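Group II chitinase (Ostrinia furnacalis, PDB 6JAY) probably hydrolyses internal glycosidic bonds of chitin, this chain being a family 18 glycosyl hydrolase domain of a much longer insect protein. Local coordinates at residues H201-K206 / V269-E274; V195-Y200 / Y229-W234. All coordinates share one frame; numbering follows the deposited sequence.

Contact 1 of 2, residues H201-K206 / V269-E274; sequences HGQWDK and VSDGGE. With JUK (2-amino-1-[(furan-2-yl)methyl]-5-oxo-3-({[(2S)-oxolan-2-yl]methyl}carbamoyl)-5H-dipyrido[1,2-a:2',3'-d]pyrimidin-1-ium), chain C.
K206 meets V269 through both its backbone and its side chain. V269 N donates to K206 O (3.0 Å), while the lysine chain, bent at chi2 (-50°) and again at chi3, curls back so that NZ reaches V269 O at 2.8 Å. This ammonium also lies 3.1 Å from S270 O, so it sits beside two successive carbonyls where the chain turns a corner. V269 itself brings CB against the K206 carbonyl group, 3.7 Å from its carbon, and packs its side chain on F255 and I257 of strand 244-257. Both segments lie in loop regions of the family 18 TIM-barrel domain, and 201-206, with a 3-10 turn at 203-205, lines the pocket occupied by the ligand JUK. There W204 lays its indole over the fused rings of JUK, with C20 3.4 Å above the indole plane, and G202 CA backs the opposite face. Q203, with CG placed between backbone N and carbonyl carbon (chi1 57°), runs extended past G272; its CB lies 3.6 Å from G272 CA, and its CG lies 3.4 Å from C7 of the JUK furan ring. D271 OD1 accepts from G272 N and forms a salt bridge with K282.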
loop_
_atom_site.group_PDB
_atom_site.type_symbol
_atom_site.label_atom_id
_atom_site.label_comp_id
_atom_site.label_asym_id
_atom_site.label_seq_id
_atom_site.Cartn_x
_atom_site.Cartn_y
_atom_site.Cartn_z
ATOM N N HIS A 201 2.285 -1.772 12.931
ATOM C CA HIS A 201 3.310 -1.552 13.939
ATOM C C HIS A 201 4.563 -0.996 13.286
ATOM O O HIS A 201 4.823 -1.231 12.101
ATOM C CB HIS A 201 3.614 -2.844 14.694
ATOM C CG HIS A 201 2.437 -3.351 15.451
ATOM N ND1 HIS A 201 1.939 -2.696 16.557
ATOM C CD2 HIS A 201 1.629 -4.416 15.242
ATOM C CE1 HIS A 201 0.876 -3.343 17.002
ATOM N NE2 HIS A 201 0.666 -4.389 16.222
ATOM N N GLY A 202 5.333 -0.259 14.080
ATOM C CA GLY A 202 6.523 0.419 13.602
ATOM C C GLY A 202 7.191 1.118 14.766
ATOM O O GLY A 202 6.719 1.059 15.907
ATOM N N GLN A 203 8.307 1.791 14.454
ATOM C CA GLN A 203 9.130 2.450 15.468
ATOM C C GLN A 203 8.340 3.417 16.343
ATOM O O GLN A 203 8.747 3.675 17.486
ATOM C CB GLN A 203 10.270 3.212 14.785
ATOM C CG GLN A 203 9.798 4.241 13.773
ATOM C CD GLN A 203 10.942 4.948 13.056
ATOM O OE1 GLN A 203 11.008 4.954 11.825
ATOM N NE2 GLN A 203 11.840 5.552 13.820
ATOM N N TRP A 204 7.233 3.967 15.833
ATOM C CA TRP A 204 6.417 4.902 16.607
ATOM C C TRP A 204 5.792 4.253 17.837
ATOM O O TRP A 204 5.390 4.971 18.763
ATOM C CB TRP A 204 5.324 5.522 15.717
ATOM C CG TRP A 204 4.515 4.489 14.981
ATOM C CD1 TRP A 204 3.411 3.826 15.452
ATOM C CD2 TRP A 204 4.758 3.973 13.656
ATOM N NE1 TRP A 204 2.951 2.938 14.501
ATOM C CE2 TRP A 204 3.755 3.013 13.392
ATOM C CE3 TRP A 204 5.719 4.237 12.672
ATOM C CZ2 TRP A 204 3.690 2.310 12.184
ATOM C CZ3 TRP A 204 5.648 3.544 11.465
ATOM C CH2 TRP A 204 4.643 2.591 11.235
ATOM N N ASP A 205 5.694 2.920 17.867
ATOM C CA ASP A 205 5.091 2.226 19.003
ATOM C C ASP A 205 6.008 2.186 20.215
ATOM O O ASP A 205 5.541 1.855 21.312
ATOM C CB ASP A 205 4.765 0.774 18.639
ATOM C CG ASP A 205 3.592 0.643 17.687
ATOM O OD1 ASP A 205 2.682 1.499 17.721
ATOM O OD2 ASP A 205 3.583 -0.342 16.915
ATOM N N LYS A 206 7.299 2.464 20.036
ATOM C CA LYS A 206 8.328 2.339 21.069
ATOM C C LYS A 206 8.543 0.904 21.539
ATOM O O LYS A 206 9.155 0.687 22.595
ATOM C CB LYS A 206 8.108 3.287 22.258
ATOM C CG LYS A 206 8.001 4.755 21.866
ATOM C CD LYS A 206 9.148 5.176 20.967
ATOM C CE LYS A 206 10.477 5.137 21.709
ATOM N NZ LYS A 206 11.626 4.823 20.811
ATOM N N VAL A 269 11.942 -0.369 22.479
ATOM C CA VAL A 269 12.646 0.096 21.294
ATOM C C VAL A 269 13.037 1.550 21.512
ATOM O O VAL A 269 12.249 2.341 22.037
ATOM C CB VAL A 269 11.742 -0.061 20.050
ATOM C CG1 VAL A 269 12.118 0.928 18.961
ATOM C CG2 VAL A 269 11.802 -1.498 19.541
ATOM N N SER A 270 14.261 1.902 21.115
ATOM C CA SER A 270 14.750 3.263 21.281
ATOM C C SER A 270 14.614 4.125 20.033
ATOM O O SER A 270 14.623 5.355 20.153
ATOM C CB SER A 270 16.220 3.254 21.720
ATOM O OG SER A 270 17.048 2.656 20.737
ATOM N N ASP A 271 14.487 3.523 18.849
ATOM C CA ASP A 271 14.463 4.266 17.591
ATOM C C ASP A 271 14.101 3.287 16.482
ATOM O O ASP A 271 14.037 2.074 16.697
ATOM C CB ASP A 271 15.836 4.887 17.311
ATOM C CG ASP A 271 15.775 6.043 16.330
ATOM O OD1 ASP A 271 14.682 6.344 15.807
ATOM O OD2 ASP A 271 16.838 6.651 16.085
ATOM N N GLY A 272 13.858 3.831 15.291
ATOM C CA GLY A 272 13.800 2.998 14.104
ATOM C C GLY A 272 15.108 2.270 13.866
ATOM O O GLY A 272 16.161 2.635 14.386
ATOM N N GLY A 273 15.034 1.209 13.068
ATOM C CA GLY A 273 16.234 0.492 12.696
ATOM C C GLY A 273 17.125 1.312 11.782
ATOM O O GLY A 273 16.693 2.264 11.133
ATOM N N GLU A 274 18.396 0.920 11.730
ATOM C CA GLU A 274 19.351 1.621 10.886
ATOM C C GLU A 274 18.887 1.564 9.432
ATOM O O GLU A 274 18.398 0.524 8.981
ATOM C CB GLU A 274 20.734 0.979 11.012
ATOM C CG GLU A 274 21.429 1.299 12.328
ATOM C CD GLU A 274 22.527 0.314 12.681
ATOM O OE1 GLU A 274 23.047 0.396 13.814
ATOM O OE2 GLU A 274 22.872 -0.541 11.834
HETATM C C1 JUK C . 8.166 5.266 2.323
HETATM C C10 JUK C . 6.301 8.471 9.898
HETATM C C11 JUK C . 5.548 6.132 5.319
HETATM C C12 JUK C . 4.110 5.704 7.375
HETATM C C13 JUK C . 5.248 6.405 6.852
HETATM C C14 JUK C . 5.918 7.311 7.722
HETATM C C15 JUK C . 2.618 5.210 9.330
HETATM C C16 JUK C . 3.732 5.904 8.741
HETATM C C17 JUK C . 4.456 6.794 9.546
HETATM C C18 JUK C . 1.206 4.743 11.168
HETATM C C19 JUK C . 2.960 6.256 11.369
HETATM C C2 JUK C . 9.174 4.977 1.097
HETATM C C20 JUK C . 2.608 6.493 12.768
HETATM C C21 JUK C . 1.507 5.805 13.332
HETATM C C22 JUK C . 0.803 4.923 12.527
HETATM C C3 JUK C . 10.394 4.818 1.635
HETATM C C4 JUK C . 8.948 5.600 3.338
HETATM C C5 JUK C . 8.254 5.723 4.745
HETATM C C6 JUK C . 7.348 7.344 11.951
HETATM C C7 JUK C . 8.744 7.097 12.340
HETATM C C8 JUK C . 9.525 7.607 11.320
HETATM C C9 JUK C . 7.467 7.959 10.740
HETATM N N1 JUK C . 6.818 5.864 4.479
HETATM N N2 JUK C . 7.017 8.028 7.227
HETATM N N3 JUK C . 5.550 7.479 9.021
HETATM N N4 JUK C . 4.061 6.957 10.835
HETATM N N5 JUK C . 2.276 5.426 10.654
HETATM O O1 JUK C . 1.873 4.309 8.550
HETATM O O2 JUK C . 10.152 4.642 3.144
HETATM O O3 JUK C . 8.751 8.111 10.410
HETATM O O4 JUK C . 4.526 6.148 4.648
#

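Contact 2 of 2, residues V195-Y200 / Y229-W234. With JUK (2-amino-1-[(furan-2-yl)methyl]-5-oxo-3-({[(2S)-oxolan-2-yl]methyl}carbamoyl)-5H-dipyrido[1,2-a:2',3'-d]pyrimidin-1-ium), chain C.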
loop_
_atom_site.group_PDB
_atom_site.type_symbol
_atom_site.label_atom_id
_atom_site.label_comp_id
_atom_site.label_asym_id
_atom_site.label_seq_id
_atom_site.Cartn_x
_atom_site.Cartn_y
_atom_site.Cartn_z
ATOM N N VAL A 195 -7.266 -1.921 0.752
ATOM C CA VAL A 195 -7.099 -1.758 2.187
ATOM C C VAL A 195 -5.629 -1.951 2.530
ATOM O O VAL A 195 -5.045 -2.999 2.233
ATOM C CB VAL A 195 -7.980 -2.740 2.964
ATOM C CG1 VAL A 195 -7.857 -2.441 4.447
ATOM C CG2 VAL A 195 -9.437 -2.631 2.510
ATOM N N MET A 196 -5.034 -0.942 3.169
ATOM C CA MET A 196 -3.606 -0.964 3.475
ATOM C C MET A 196 -3.374 -1.730 4.775
ATOM O O MET A 196 -3.055 -1.164 5.821
ATOM C CB MET A 196 -3.056 0.450 3.517
ATOM C CG MET A 196 -3.044 1.060 2.131
ATOM S SD MET A 196 -2.303 2.689 2.066
ATOM C CE MET A 196 -3.547 3.581 2.909
ATOM N N THR A 197 -3.535 -3.053 4.673
ATOM C CA THR A 197 -3.400 -3.981 5.802
ATOM C C THR A 197 -1.927 -4.227 6.144
ATOM O O THR A 197 -1.419 -5.348 6.129
ATOM C CB THR A 197 -4.147 -5.278 5.508
ATOM O OG1 THR A 197 -4.035 -5.597 4.111
ATOM C CG2 THR A 197 -5.632 -5.136 5.853
ATOM N N TYR A 198 -1.246 -3.132 6.461
ATOM C CA TYR A 198 0.151 -3.164 6.868
ATOM C C TYR A 198 0.432 -1.873 7.615
ATOM O O TYR A 198 -0.440 -1.007 7.748
ATOM C CB TYR A 198 1.096 -3.368 5.675
ATOM C CG TYR A 198 0.778 -2.518 4.453
ATOM C CD1 TYR A 198 1.000 -1.147 4.455
ATOM C CD2 TYR A 198 0.268 -3.098 3.294
ATOM C CE1 TYR A 198 0.717 -0.376 3.334
ATOM C CE2 TYR A 198 -0.020 -2.333 2.169
ATOM C CZ TYR A 198 0.210 -0.976 2.204
ATOM O OH TYR A 198 -0.060 -0.212 1.093
ATOM N N ASP A 199 1.662 -1.752 8.109
ATOM C CA ASP A 199 2.042 -0.667 9.010
ATOM C C ASP A 199 1.171 -0.640 10.266
ATOM O O ASP A 199 0.901 0.424 10.827
ATOM C CB ASP A 199 2.074 0.697 8.313
ATOM C CG ASP A 199 3.160 0.786 7.261
ATOM O OD1 ASP A 199 4.080 -0.065 7.275
ATOM O OD2 ASP A 199 3.094 1.706 6.410
ATOM N N TYR A 200 0.724 -1.814 10.723
ATOM C CA TYR A 200 0.040 -1.865 12.010
ATOM C C TYR A 200 0.993 -1.525 13.138
ATOM O O TYR A 200 0.561 -1.051 14.199
ATOM C CB TYR A 200 -0.512 -3.261 12.258
ATOM C CG TYR A 200 -1.718 -3.624 11.437
ATOM C CD1 TYR A 200 -2.996 -3.240 11.833
ATOM C CD2 TYR A 200 -1.580 -4.359 10.262
ATOM C CE1 TYR A 200 -4.097 -3.583 11.095
ATOM C CE2 TYR A 200 -2.682 -4.713 9.519
ATOM C CZ TYR A 200 -3.942 -4.324 9.942
ATOM O OH TYR A 200 -5.025 -4.675 9.185
ATOM N N TYR A 229 -9.295 -8.739 11.353
ATOM C CA TYR A 229 -10.274 -7.794 11.881
ATOM C C TYR A 229 -10.569 -6.697 10.865
ATOM O O TYR A 229 -11.732 -6.371 10.599
ATOM C CB TYR A 229 -9.781 -7.176 13.194
ATOM C CG TYR A 229 -10.794 -6.210 13.765
ATOM C CD1 TYR A 229 -10.850 -4.893 13.331
ATOM C CD2 TYR A 229 -11.722 -6.631 14.706
ATOM C CE1 TYR A 229 -11.794 -4.018 13.824
ATOM C CE2 TYR A 229 -12.675 -5.755 15.205
ATOM C CZ TYR A 229 -12.697 -4.453 14.760
ATOM O OH TYR A 229 -13.632 -3.576 15.255
ATOM N N THR A 230 -9.514 -6.110 10.299
ATOM C CA THR A 230 -9.664 -4.971 9.395
ATOM C C THR A 230 -10.556 -5.310 8.205
ATOM O O THR A 230 -11.444 -4.534 7.839
ATOM C CB THR A 230 -8.275 -4.553 8.915
ATOM O OG1 THR A 230 -7.541 -3.965 9.996
ATOM C CG2 THR A 230 -8.386 -3.562 7.782
ATOM N N ILE A 231 -10.295 -6.439 7.547
ATOM C CA ILE A 231 -11.061 -6.789 6.353
ATOM C C ILE A 231 -12.517 -7.056 6.716
ATOM O O ILE A 231 -13.443 -6.592 6.039
ATOM C CB ILE A 231 -10.417 -7.986 5.629
ATOM C CG1 ILE A 231 -9.012 -7.629 5.118
ATOM C CG2 ILE A 231 -11.325 -8.463 4.517
ATOM C CD1 ILE A 231 -8.969 -6.488 4.111
ATOM N N HIS A 232 -12.742 -7.797 7.803
ATOM C CA HIS A 232 -14.112 -8.041 8.234
ATOM C C HIS A 232 -14.808 -6.752 8.643
ATOM O O HIS A 232 -16.021 -6.612 8.440
ATOM C CB HIS A 232 -14.123 -9.052 9.379
ATOM C CG HIS A 232 -14.001 -10.472 8.926
ATOM N ND1 HIS A 232 -12.822 -11.183 8.998
ATOM C CD2 HIS A 232 -14.914 -11.311 8.383
ATOM C CE1 HIS A 232 -13.014 -12.399 8.519
ATOM N NE2 HIS A 232 -14.275 -12.502 8.137
ATOM N N TYR A 233 -14.060 -5.796 9.197
ATOM C CA TYR A 233 -14.663 -4.529 9.598
ATOM C C TYR A 233 -15.086 -3.701 8.386
ATOM O O TYR A 233 -16.171 -3.108 8.381
ATOM C CB TYR A 233 -13.701 -3.756 10.501
ATOM C CG TYR A 233 -14.363 -2.634 11.267
ATOM C CD1 TYR A 233 -15.345 -2.899 12.206
ATOM C CD2 TYR A 233 -14.012 -1.310 11.045
ATOM C CE1 TYR A 233 -15.960 -1.875 12.907
ATOM C CE2 TYR A 233 -14.616 -0.276 11.756
ATOM C CZ TYR A 233 -15.594 -0.571 12.680
ATOM O OH TYR A 233 -16.206 0.444 13.388
ATOM N N TRP A 234 -14.253 -3.647 7.339
ATOM C CA TRP A 234 -14.681 -2.979 6.112
ATOM C C TRP A 234 -15.961 -3.600 5.565
ATOM O O TRP A 234 -16.858 -2.884 5.109
ATOM C CB TRP A 234 -13.553 -2.981 5.064
ATOM C CG TRP A 234 -12.632 -1.806 5.245
ATOM C CD1 TRP A 234 -11.459 -1.775 5.952
ATOM C CD2 TRP A 234 -12.826 -0.483 4.732
ATOM N NE1 TRP A 234 -10.918 -0.508 5.915
ATOM C CE2 TRP A 234 -11.737 0.303 5.171
ATOM C CE3 TRP A 234 -13.815 0.113 3.940
ATOM C CZ2 TRP A 234 -11.619 1.663 4.860
ATOM C CZ3 TRP A 234 -13.691 1.462 3.624
ATOM C CH2 TRP A 234 -12.598 2.219 4.079
HETATM C C1 JUK C . 8.166 5.266 2.323
HETATM C C10 JUK C . 6.301 8.471 9.898
HETATM C C11 JUK C . 5.548 6.132 5.319
HETATM C C12 JUK C . 4.110 5.704 7.375
HETATM C C13 JUK C . 5.248 6.405 6.852
HETATM C C14 JUK C . 5.918 7.311 7.722
HETATM C C15 JUK C . 2.618 5.210 9.330
HETATM C C16 JUK C . 3.732 5.904 8.741
HETATM C C17 JUK C . 4.456 6.794 9.546
HETATM C C18 JUK C . 1.206 4.743 11.168
HETATM C C19 JUK C . 2.960 6.256 11.369
HETATM C C2 JUK C . 9.174 4.977 1.097
HETATM C C20 JUK C . 2.608 6.493 12.768
HETATM C C21 JUK C . 1.507 5.805 13.332
HETATM C C22 JUK C . 0.803 4.923 12.527
HETATM C C3 JUK C . 10.394 4.818 1.635
HETATM C C4 JUK C . 8.948 5.600 3.338
HETATM C C5 JUK C . 8.254 5.723 4.745
HETATM C C6 JUK C . 7.348 7.344 11.951
HETATM C C7 JUK C . 8.744 7.097 12.340
HETATM C C8 JUK C . 9.525 7.607 11.320
HETATM C C9 JUK C . 7.467 7.959 10.740
HETATM N N1 JUK C . 6.818 5.864 4.479
HETATM N N2 JUK C . 7.017 8.028 7.227
HETATM N N3 JUK C . 5.550 7.479 9.021
HETATM N N4 JUK C . 4.061 6.957 10.835
HETATM N N5 JUK C . 2.276 5.426 10.654
HETATM O O1 JUK C . 1.873 4.309 8.550
HETATM O O2 JUK C . 10.152 4.642 3.144
HETATM O O3 JUK C . 8.751 8.111 10.410
HETATM O O4 JUK C . 4.526 6.148 4.648
#
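V195 meets three residues of helix 227-236. Its CB lies 4.0 Å from I231 CD1. From there the side chain forks: CG1, anti to the backbone N (chi1 -175°), runs in among the helix side chains and comes 3.6 Å from T230 CG2 and 3.9 Å from W234 NE1, whereas CG2 sits over one face of the W234 indole in a CH-pi contact, 4.2 Å from the centroid of the five-membered ring and 14° off its normal. T197 continues this apolar patch with CG2, which touches T230 CG2 at 3.7 Å and also the tip of I231, while its OG1 donates to the backbone carbonyl oxygen of G247.

The polar element is Y200, whose OH donates to T230 OG1 over 2.7 Å. The threonine oxygen lies at the edge of the phenol, in the ring plane. Having accepted from Y200, this buried hydroxyl has a single proton of its own, which goes to one of the carbonyl oxygens of P172 and N226 or is shared between them.

In the family 18 barrel, this contact seats helix 227-236 against the end of strand 192-195 and the two successive inverse gamma turns centred on M196 and T197. Strand 165-170 touches V195 and W234 through V170, strand 244-257 meets V195 and I231 through I244, and helix 174-180 packs on W234 through I177.

Overall arrangement
From the N terminus, the chain leaves strand 192-195 through 195-200 and runs directly into 201-206, so the first halves of the two contacts are consecutive. Contact 2 closes the shorter loop, returning at helix 227-236; contact 1 closes a longer one, reached only after strand 244-257. Because the segments alternate along the chain, the two closures cross. Their centres lie about 21 Å apart, yet they meet where W204 CZ2 packs against D199 O at 3.6 Å. Contact 2 ties the end of a barrel strand, through a buried interface, to a helix packed on the outside of the barrel, contact 1 joins two peripheral loops, and both touch JUK from the 195-206 side.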